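Local coordinates for PrgX (Enterococcus faecalis, PDB 2AWI), which acts as the receptor for the peptide sex pheromone cCF10 and probably binds DNA as a repressor in the regulation of conjugation, at residues E74-K79 / Q108-I112; S201-R205 / K282-E287; F86-F92 / I119-I125. The protein carries 1 engineered substitution. The contacts are given in a common frame with arbitrary orientation. Residues are numbered along the deposited sequence.

Contact 1: E74-K79 / Q108-I112; sequences ETGKEK and QYFSI
Build two helical segments nearly parallel, N-to-C directions 12° apart and axes 10.1 Å apart at closest, with T75 level with Y109 (CA to CA 7.1 Å) and K79 level with I112 (5.7 Å). The apolar centre is I112, in the mt rotamer, whose CD1 rests against one turn of 74-79, 3.6 Å from E78 CB, 3.7 Å from T75 O and 3.6 Å from K79 N. T75 CG2 packs 3.7 Å from Q108 CB. Y109, chi1 m, lays its ring along the same helix, CE1 4.0 Å from E78 CG and OH 3.6 Å from E74 CG. K79 (ttmm) curls so that NZ lies 3.3 Å from S111 OG; E154 forms a salt bridge with NZ and, with N158 of the same helix 150-159, hydrogen-bonds S111 OG. Such a pair, with helix 92-102 between them in sequence, is consistent with first helices of successive hairpins in a TPR-like array. Helix 92-102 flanks Y109 and E78, whose salt bridge goes to R98, and E52 of the second subunit hydrogen-bonds T75 OG1.

Contact 2: S201-R205 / K282-E287; sequences SIMNR and KISAKE
Both segments are C-terminal helix ends, probably within a TPR-like array. Helix 184-203 stops in a Schellman motif: N204 leaves helical phi/psi, R205 takes phi/psi of 46/24 as the C-prime residue, and R205 N bonds I202 O at 3.1 Å. Residues 282-286 stay helical and E287 follows, its N 3.2 Å from I283 O. M203 and I283 are the nearest pair, CA to CA 6.9 Å. The selenomethionine M203, chi1 t and chi2 p, swings its CE to 3.6 Å from both I283 CD1 and K282 CB; I202 CG2 meets I283 CD1 at 3.7 Å, with I242 touching both isoleucines. K286 reaches across, NZ 2.7 Å from M203 O. R205, extended with chi1 to chi3 all t, meets the carboxylate of E287 (chi1 and chi2 m) in a two-pronged salt bridge, NE to OE2 2.7 Å and NH2 to OE1 2.9 Å. E287 OE1 also pairs with K249, so one carboxylate serves two cations beside a small apolar core, tying the ends of two sequence-distant helices.

Contact 3: F86-F92 / I119-I125; sequences FTNPDLF and IAHHYNI
F86 spreads its ring, chi1 t, beside the end of helix 107-122: Y123 OH sits over one face, 3.6 Å from F86 CE1, and H122 CD2 approaches the same CE1 at 3.5 Å. The three form an aromatic cluster, F86 oblique to both others, centroids 5.5 Å apart and planes at 31° in both pairs. Y123 OH also donates a very short hydrogen bond, 2.4 Å, to F86 O, whose position is less certain.

N88 is the first residue to leave helix 74-87 and opens a type I turn to L91; Y123 is the first to leave helix 107-122, and N124 takes phi/psi of 42/46, after which I125 N returns to A120 O at 2.7 Å. CA pairs set the register: F86 with I119 at 6.1 Å, P89 with Y123 at 7.6 Å, F92 with A120 at 8.1 Å.

P89 lies on the Y123 ring in a CH-pi contact, its CG 4.2 Å from the centroid. A second CH-pi contact puts I125 CD1 4.0 Å from the centroid of F92. The F92 ring, chi1 t, also packs CZ on A120 CB at 3.6 Å and CD1 on I119 CG2 at 4.0 Å.

The contact thus joins the end of helix 74-87, the following turn and the start of helix 92-102 to the last turn of helix 107-122 and the residues after it, consistent with a hairpin packing on the next helix of a TPR-like array. I82 and I85 of helix 74-87 pack on I119, F96 stacks on F92, and V127 covers F92 and A120.

Contacts 1 and 3 are successive levels of one interface: both pair helix 74-87 with helix 107-122, contact 1 early along the two helices and contact 3 at their C-terminal ends, with centres 17 Å apart and nearest atoms about 7 Å apart. Their segments alternate along the chain. The second subunit reaches contact 1, whereas no other chain of the assembly touches contact 3. Contact 2 comes later in the sequence and is separate, its centre 35 Å from that of contact 1 and 29 Å from that of contact 3; the nearest atoms of contacts 2 and 3 are about 13 Å apart. Like contact 3, it joins helix ends, but by a salt bridge beside a small apolar patch, where contact 3 relies largely on aromatic rings.

Contact 1: E74-K79 / Q108-I112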
loop_
_atom_site.group_PDB
_atom_site.type_symbol
_atom_site.label_atom_id
_atom_site.label_comp_id
_atom_site.label_asym_id
_atom_site.label_seq_id
_atom_site.Cartn_x
_atom_site.Cartn_y
_atom_site.Cartn_z
ATOM N N GLU A 74 -12.857 -15.812 -49.426
ATOM C CA GLU A 74 -14.191 -16.122 -48.918
ATOM C C GLU A 74 -14.253 -16.395 -47.415
ATOM O O GLU A 74 -15.196 -15.971 -46.744
ATOM C CB GLU A 74 -14.757 -17.321 -49.680
ATOM C CG GLU A 74 -16.263 -17.476 -49.564
ATOM C CD GLU A 74 -17.021 -16.345 -50.239
ATOM O OE1 GLU A 74 -18.270 -16.347 -50.175
ATOM O OE2 GLU A 74 -16.370 -15.457 -50.834
ATOM N N THR A 75 -13.257 -17.102 -46.889
ATOM C CA THR A 75 -13.229 -17.420 -45.465
ATOM C C THR A 75 -12.974 -16.184 -44.602
ATOM O O THR A 75 -13.474 -16.086 -43.475
ATOM C CB THR A 75 -12.162 -18.492 -45.157
ATOM O OG1 THR A 75 -12.545 -19.729 -45.767
ATOM C CG2 THR A 75 -12.024 -18.699 -43.655
ATOM N N GLY A 76 -12.188 -15.247 -45.126
ATOM C CA GLY A 76 -11.914 -14.033 -44.380
ATOM C C GLY A 76 -13.169 -13.179 -44.355
ATOM O O GLY A 76 -13.531 -12.609 -43.323
ATOM N N LYS A 77 -13.839 -13.096 -45.500
ATOM C CA LYS A 77 -15.066 -12.322 -45.608
ATOM C C LYS A 77 -16.049 -12.807 -44.545
ATOM O O LYS A 77 -16.624 -12.008 -43.805
ATOM C CB LYS A 77 -15.685 -12.505 -46.996
ATOM C CG LYS A 77 -14.760 -12.151 -48.148
ATOM C CD LYS A 77 -15.343 -12.605 -49.483
ATOM C CE LYS A 77 -14.356 -12.389 -50.627
ATOM N NZ LYS A 77 -14.827 -12.975 -51.919
ATOM N N GLU A 78 -16.222 -14.127 -44.476
ATOM C CA GLU A 78 -17.132 -14.755 -43.520
ATOM C C GLU A 78 -16.755 -14.486 -42.068
ATOM O O GLU A 78 -17.584 -14.022 -41.286
ATOM C CB GLU A 78 -17.181 -16.269 -43.759
ATOM C CG GLU A 78 -17.761 -16.671 -45.110
ATOM C CD GLU A 78 -19.258 -16.450 -45.194
ATOM O OE1 GLU A 78 -19.819 -15.803 -44.285
ATOM O OE2 GLU A 78 -19.878 -16.919 -46.171
ATOM N N LYS A 79 -15.510 -14.778 -41.703
ATOM C CA LYS A 79 -15.061 -14.565 -40.330
ATOM C C LYS A 79 -15.204 -13.094 -39.948
ATOM O O LYS A 79 -15.387 -12.760 -38.778
ATOM C CB LYS A 79 -13.606 -15.024 -40.159
ATOM C CG LYS A 79 -13.146 -15.110 -38.699
ATOM C CD LYS A 79 -11.755 -15.740 -38.566
ATOM C CE LYS A 79 -11.782 -17.265 -38.696
ATOM N NZ LYS A 79 -12.280 -17.950 -37.465
ATOM N N GLN A 108 -11.605 -23.823 -40.456
ATOM C CA GLN A 108 -11.906 -22.397 -40.408
ATOM C C GLN A 108 -13.417 -22.210 -40.331
ATOM O O GLN A 108 -13.922 -21.575 -39.411
ATOM C CB GLN A 108 -11.341 -21.687 -41.641
ATOM C CG GLN A 108 -9.825 -21.580 -41.632
ATOM C CD GLN A 108 -9.317 -20.607 -40.576
ATOM O OE1 GLN A 108 -8.172 -20.698 -40.130
ATOM N NE2 GLN A 108 -10.166 -19.663 -40.183
ATOM N N TYR A 109 -14.142 -22.776 -41.292
ATOM C CA TYR A 109 -15.599 -22.668 -41.294
ATOM C C TYR A 109 -16.207 -23.190 -39.998
ATOM O O TYR A 109 -17.218 -22.669 -39.526
ATOM C CB TYR A 109 -16.199 -23.415 -42.490
ATOM C CG TYR A 109 -16.224 -22.583 -43.752
ATOM C CD1 TYR A 109 -17.041 -21.456 -43.846
ATOM C CD2 TYR A 109 -15.398 -22.891 -44.832
ATOM C CE1 TYR A 109 -17.031 -20.651 -44.985
ATOM C CE2 TYR A 109 -15.380 -22.093 -45.976
ATOM C CZ TYR A 109 -16.196 -20.975 -46.042
ATOM O OH TYR A 109 -16.162 -20.172 -47.158
ATOM N N PHE A 110 -15.603 -24.216 -39.410
ATOM C CA PHE A 110 -16.151 -24.709 -38.158
ATOM C C PHE A 110 -16.005 -23.601 -37.130
ATOM O O PHE A 110 -16.940 -23.301 -36.390
ATOM C CB PHE A 110 -15.419 -25.959 -37.669
ATOM C CG PHE A 110 -16.090 -26.618 -36.499
ATOM C CD1 PHE A 110 -17.406 -27.058 -36.604
ATOM C CD2 PHE A 110 -15.423 -26.771 -35.288
ATOM C CE1 PHE A 110 -18.052 -27.641 -35.517
ATOM C CE2 PHE A 110 -16.061 -27.354 -34.192
ATOM C CZ PHE A 110 -17.377 -27.789 -34.309
ATOM N N SER A 111 -14.823 -22.993 -37.098
ATOM C CA SER A 111 -14.542 -21.907 -36.168
ATOM C C SER A 111 -15.538 -20.762 -36.367
ATOM O O SER A 111 -16.023 -20.177 -35.403
ATOM C CB SER A 111 -13.109 -21.400 -36.367
ATOM O OG SER A 111 -12.755 -20.477 -35.351
ATOM N N ILE A 112 -15.849 -20.449 -37.620
ATOM C CA ILE A 112 -16.803 -19.384 -37.908
ATOM C C ILE A 112 -18.178 -19.801 -37.385
ATOM O O ILE A 112 -18.890 -19.010 -36.760
ATOM C CB ILE A 112 -16.891 -19.115 -39.423
ATOM C CG1 ILE A 112 -15.564 -18.546 -39.925
ATOM C CG2 ILE A 112 -18.020 -18.152 -39.712
ATOM C CD1 ILE A 112 -15.491 -18.412 -41.434
#

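Contact 2: S201-R205 / K282-E287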
loop_
_atom_site.group_PDB
_atom_site.type_symbol
_atom_site.label_atom_id
_atom_site.label_comp_id
_atom_site.label_asym_id
_atom_site.label_seq_id
_atom_site.Cartn_x
_atom_site.Cartn_y
_atom_site.Cartn_z
ATOM N N SER A 201 -11.668 -22.809 -14.945
ATOM C CA SER A 201 -11.275 -23.762 -13.915
ATOM C C SER A 201 -11.264 -23.179 -12.512
ATOM O O SER A 201 -11.655 -23.854 -11.557
ATOM C CB SER A 201 -9.904 -24.339 -14.242
ATOM O OG SER A 201 -9.971 -25.045 -15.465
ATOM N N ILE A 202 -10.797 -21.937 -12.392
ATOM C CA ILE A 202 -10.738 -21.258 -11.104
ATOM C C ILE A 202 -12.152 -20.919 -10.643
ATOM O O ILE A 202 -12.464 -20.994 -9.457
ATOM C CB ILE A 202 -9.907 -19.948 -11.194
ATOM C CG1 ILE A 202 -8.423 -20.278 -11.325
ATOM C CG2 ILE A 202 -10.122 -19.091 -9.957
ATOM C CD1 ILE A 202 -7.856 -21.011 -10.131
HETATM N N MSE A 203 -13.004 -20.554 -11.592
HETATM C CA MSE A 203 -14.382 -20.190 -11.285
HETATM C C MSE A 203 -15.204 -21.385 -10.770
HETATM O O MSE A 203 -16.188 -21.201 -10.058
HETATM C CB MSE A 203 -15.042 -19.587 -12.528
HETATM C CG MSE A 203 -16.150 -18.592 -12.227
HETATM SE SE MSE A 203 -15.502 -17.017 -11.293
HETATM C CE MSE A 203 -16.276 -17.380 -9.551
ATOM N N ASN A 204 -14.798 -22.601 -11.136
ATOM C CA ASN A 204 -15.488 -23.810 -10.698
ATOM C C ASN A 204 -14.694 -24.468 -9.584
ATOM O O ASN A 204 -14.881 -25.645 -9.285
ATOM C CB ASN A 204 -15.630 -24.812 -11.847
ATOM C CG ASN A 204 -16.429 -24.269 -13.003
ATOM O OD1 ASN A 204 -17.313 -23.430 -12.822
ATOM N ND2 ASN A 204 -16.138 -24.761 -14.205
ATOM N N ARG A 205 -13.799 -23.699 -8.984
ATOM C CA ARG A 205 -12.948 -24.176 -7.902
ATOM C C ARG A 205 -12.322 -25.539 -8.195
ATOM O O ARG A 205 -11.956 -26.276 -7.279
ATOM C CB ARG A 205 -13.735 -24.223 -6.589
ATOM C CG ARG A 205 -12.854 -24.156 -5.354
ATOM C CD ARG A 205 -13.656 -23.896 -4.099
ATOM N NE ARG A 205 -12.836 -23.300 -3.047
ATOM C CZ ARG A 205 -11.817 -23.905 -2.445
ATOM N NH1 ARG A 205 -11.482 -25.138 -2.785
ATOM N NH2 ARG A 205 -11.131 -23.274 -1.500
ATOM N N LYS A 282 -16.723 -12.648 -7.046
ATOM C CA LYS A 282 -17.448 -13.907 -6.968
ATOM C C LYS A 282 -16.601 -14.959 -6.265
ATOM O O LYS A 282 -17.109 -15.746 -5.464
ATOM C CB LYS A 282 -17.838 -14.368 -8.372
ATOM C CG LYS A 282 -18.716 -13.358 -9.103
ATOM C CD LYS A 282 -19.107 -13.827 -10.494
ATOM C CE LYS A 282 -19.965 -12.780 -11.202
ATOM N NZ LYS A 282 -20.456 -13.232 -12.540
ATOM N N ILE A 283 -15.306 -14.966 -6.556
ATOM C CA ILE A 283 -14.402 -15.914 -5.927
ATOM C C ILE A 283 -14.482 -15.703 -4.418
ATOM O O ILE A 283 -14.722 -16.642 -3.660
ATOM C CB ILE A 283 -12.936 -15.680 -6.365
ATOM C CG1 ILE A 283 -12.789 -15.870 -7.878
ATOM C CG2 ILE A 283 -12.018 -16.642 -5.628
ATOM C CD1 ILE A 283 -12.923 -17.307 -8.339
ATOM N N SER A 284 -14.283 -14.455 -4.000
ATOM C CA SER A 284 -14.309 -14.076 -2.588
ATOM C C SER A 284 -15.606 -14.435 -1.863
ATOM O O SER A 284 -15.582 -14.821 -0.694
ATOM C CB SER A 284 -14.049 -12.573 -2.446
ATOM O OG SER A 284 -12.729 -12.250 -2.846
ATOM N N ALA A 285 -16.735 -14.296 -2.549
ATOM C CA ALA A 285 -18.021 -14.621 -1.949
ATOM C C ALA A 285 -18.095 -16.115 -1.625
ATOM O O ALA A 285 -18.424 -16.494 -0.499
ATOM C CB ALA A 285 -19.152 -14.221 -2.891
ATOM N N LYS A 286 -17.777 -16.958 -2.604
ATOM C CA LYS A 286 -17.812 -18.405 -2.404
ATOM C C LYS A 286 -16.916 -18.830 -1.247
ATOM O O LYS A 286 -17.161 -19.851 -0.597
ATOM C CB LYS A 286 -17.389 -19.129 -3.687
ATOM C CG LYS A 286 -18.359 -18.928 -4.852
ATOM C CD LYS A 286 -17.805 -19.440 -6.186
ATOM C CE LYS A 286 -17.502 -20.930 -6.153
ATOM N NZ LYS A 286 -17.137 -21.435 -7.507
ATOM N N GLU A 287 -15.879 -18.043 -0.982
ATOM C CA GLU A 287 -14.964 -18.362 0.106
ATOM C C GLU A 287 -15.350 -17.608 1.377
ATOM O O GLU A 287 -14.661 -17.693 2.396
ATOM C CB GLU A 287 -13.524 -18.023 -0.292
ATOM C CG GLU A 287 -13.052 -18.718 -1.560
ATOM C CD GLU A 287 -13.041 -20.231 -1.440
ATOM O OE1 GLU A 287 -12.340 -20.759 -0.553
ATOM O OE2 GLU A 287 -13.731 -20.895 -2.240
#

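Contact 3: F86-F92 / I119-I125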
loop_
_atom_site.group_PDB
_atom_site.type_symbol
_atom_site.label_atom_id
_atom_site.label_comp_id
_atom_site.label_asym_id
_atom_site.label_seq_id
_atom_site.Cartn_x
_atom_site.Cartn_y
_atom_site.Cartn_z
ATOM N N PHE A 86 -22.951 -9.483 -35.021
ATOM C CA PHE A 86 -23.048 -9.413 -33.569
ATOM C C PHE A 86 -23.786 -8.147 -33.148
ATOM O O PHE A 86 -24.592 -8.165 -32.223
ATOM C CB PHE A 86 -21.660 -9.420 -32.921
ATOM C CG PHE A 86 -21.695 -9.209 -31.429
ATOM C CD1 PHE A 86 -22.280 -10.157 -30.593
ATOM C CD2 PHE A 86 -21.170 -8.051 -30.865
ATOM C CE1 PHE A 86 -22.345 -9.959 -29.216
ATOM C CE2 PHE A 86 -21.229 -7.838 -29.488
ATOM C CZ PHE A 86 -21.819 -8.797 -28.661
ATOM N N THR A 87 -23.500 -7.043 -33.828
ATOM C CA THR A 87 -24.138 -5.771 -33.517
ATOM C C THR A 87 -25.569 -5.733 -34.053
ATOM O O THR A 87 -26.467 -5.182 -33.413
ATOM C CB THR A 87 -23.339 -4.586 -34.114
ATOM O OG1 THR A 87 -23.153 -4.790 -35.521
ATOM C CG2 THR A 87 -21.980 -4.463 -33.437
ATOM N N ASN A 88 -25.775 -6.325 -35.227
ATOM C CA ASN A 88 -27.094 -6.358 -35.851
ATOM C C ASN A 88 -27.557 -7.800 -36.088
ATOM O O ASN A 88 -27.449 -8.327 -37.196
ATOM C CB ASN A 88 -27.062 -5.583 -37.173
ATOM C CG ASN A 88 -28.407 -5.557 -37.869
ATOM O OD1 ASN A 88 -29.449 -5.426 -37.226
ATOM N ND2 ASN A 88 -28.391 -5.666 -39.192
ATOM N N PRO A 89 -28.086 -8.450 -35.038
ATOM C CA PRO A 89 -28.573 -9.832 -35.085
ATOM C C PRO A 89 -29.692 -10.158 -36.077
ATOM O O PRO A 89 -30.089 -11.316 -36.198
ATOM C CB PRO A 89 -28.976 -10.107 -33.634
ATOM C CG PRO A 89 -29.328 -8.751 -33.113
ATOM C CD PRO A 89 -28.230 -7.898 -33.680
ATOM N N ASP A 90 -30.210 -9.157 -36.781
ATOM C CA ASP A 90 -31.263 -9.419 -37.761
ATOM C C ASP A 90 -30.640 -10.131 -38.953
ATOM O O ASP A 90 -31.323 -10.803 -39.729
ATOM C CB ASP A 90 -31.919 -8.113 -38.223
ATOM C CG ASP A 90 -32.593 -8.244 -39.585
ATOM O OD1 ASP A 90 -31.875 -8.235 -40.612
ATOM O OD2 ASP A 90 -33.837 -8.367 -39.632
ATOM N N LEU A 91 -29.326 -9.979 -39.081
ATOM C CA LEU A 91 -28.571 -10.583 -40.169
ATOM C C LEU A 91 -28.290 -12.058 -39.891
ATOM O O LEU A 91 -28.142 -12.859 -40.815
ATOM C CB LEU A 91 -27.251 -9.833 -40.346
ATOM C CG LEU A 91 -27.361 -8.310 -40.467
ATOM C CD1 LEU A 91 -25.969 -7.688 -40.391
ATOM C CD2 LEU A 91 -28.063 -7.946 -41.770
ATOM N N PHE A 92 -28.217 -12.398 -38.609
ATOM C CA PHE A 92 -27.947 -13.758 -38.156
ATOM C C PHE A 92 -28.609 -14.824 -39.032
ATOM O O PHE A 92 -27.970 -15.443 -39.887
ATOM C CB PHE A 92 -28.431 -13.907 -36.711
ATOM C CG PHE A 92 -28.183 -15.262 -36.118
ATOM C CD1 PHE A 92 -26.926 -15.608 -35.639
ATOM C CD2 PHE A 92 -29.216 -16.194 -36.030
ATOM C CE1 PHE A 92 -26.700 -16.861 -35.079
ATOM C CE2 PHE A 92 -29.000 -17.447 -35.473
ATOM C CZ PHE A 92 -27.739 -17.782 -34.995
ATOM N N ILE A 119 -23.033 -16.021 -30.820
ATOM C CA ILE A 119 -23.943 -14.896 -31.020
ATOM C C ILE A 119 -25.359 -15.262 -30.581
ATOM O O ILE A 119 -25.987 -14.529 -29.820
ATOM C CB ILE A 119 -23.970 -14.460 -32.510
ATOM C CG1 ILE A 119 -22.662 -13.750 -32.874
ATOM C CG2 ILE A 119 -25.154 -13.552 -32.766
ATOM C CD1 ILE A 119 -22.491 -13.514 -34.360
ATOM N N ALA A 120 -25.850 -16.402 -31.065
ATOM C CA ALA A 120 -27.191 -16.880 -30.735
ATOM C C ALA A 120 -27.384 -17.066 -29.232
ATOM O O ALA A 120 -28.416 -16.684 -28.682
ATOM C CB ALA A 120 -27.468 -18.186 -31.464
ATOM N N HIS A 121 -26.400 -17.662 -28.565
ATOM C CA HIS A 121 -26.490 -17.874 -27.125
ATOM C C HIS A 121 -26.629 -16.538 -26.411
ATOM O O HIS A 121 -27.231 -16.452 -25.338
ATOM C CB HIS A 121 -25.240 -18.588 -26.592
ATOM C CG HIS A 121 -25.268 -20.077 -26.756
ATOM N ND1 HIS A 121 -24.389 -20.911 -26.096
ATOM C CD2 HIS A 121 -26.065 -20.883 -27.498
ATOM C CE1 HIS A 121 -24.646 -22.166 -26.424
ATOM N NE2 HIS A 121 -25.658 -22.176 -27.273
ATOM N N HIS A 122 -26.066 -15.498 -27.018
ATOM C CA HIS A 122 -26.090 -14.157 -26.449
ATOM C C HIS A 122 -27.452 -13.480 -26.576
ATOM O O HIS A 122 -28.077 -13.133 -25.575
ATOM C CB HIS A 122 -25.015 -13.300 -27.117
ATOM C CG HIS A 122 -24.785 -11.984 -26.443
ATOM N ND1 HIS A 122 -24.455 -11.881 -25.109
ATOM C CD2 HIS A 122 -24.827 -10.717 -26.920
ATOM C CE1 HIS A 122 -24.305 -10.608 -24.792
ATOM N NE2 HIS A 122 -24.525 -9.881 -25.873
ATOM N N TYR A 123 -27.907 -13.290 -27.810
ATOM C CA TYR A 123 -29.196 -12.656 -28.057
ATOM C C TYR A 123 -30.330 -13.668 -27.945
ATOM O O TYR A 123 -31.379 -13.530 -28.578
ATOM C CB TYR A 123 -29.195 -12.002 -29.438
ATOM C CG TYR A 123 -28.144 -10.926 -29.571
ATOM C CD1 TYR A 123 -28.067 -9.887 -28.643
ATOM C CD2 TYR A 123 -27.223 -10.947 -30.614
ATOM C CE1 TYR A 123 -27.100 -8.897 -28.747
ATOM C CE2 TYR A 123 -26.247 -9.960 -30.729
ATOM C CZ TYR A 123 -26.193 -8.938 -29.790
ATOM O OH TYR A 123 -25.232 -7.958 -29.887
ATOM N N ASN A 124 -30.095 -14.685 -27.123
ATOM C CA ASN A 124 -31.053 -15.752 -26.871
ATOM C C ASN A 124 -31.783 -16.251 -28.114
ATOM O O ASN A 124 -33.004 -16.413 -28.106
ATOM C CB ASN A 124 -32.071 -15.306 -25.820
ATOM C CG ASN A 124 -32.215 -16.307 -24.690
ATOM O OD1 ASN A 124 -31.275 -16.536 -23.928
ATOM N ND2 ASN A 124 -33.392 -16.915 -24.581
ATOM N N ILE A 125 -31.035 -16.490 -29.185
ATOM C CA ILE A 125 -31.633 -16.997 -30.411
ATOM C C ILE A 125 -31.647 -18.524 -30.323
ATOM O O ILE A 125 -30.758 -19.127 -29.723
ATOM C CB ILE A 125 -30.835 -16.552 -31.661
ATOM C CG1 ILE A 125 -30.814 -15.021 -31.737
ATOM C CG2 ILE A 125 -31.470 -17.126 -32.923
ATOM C CD1 ILE A 125 -30.202 -14.461 -33.010
#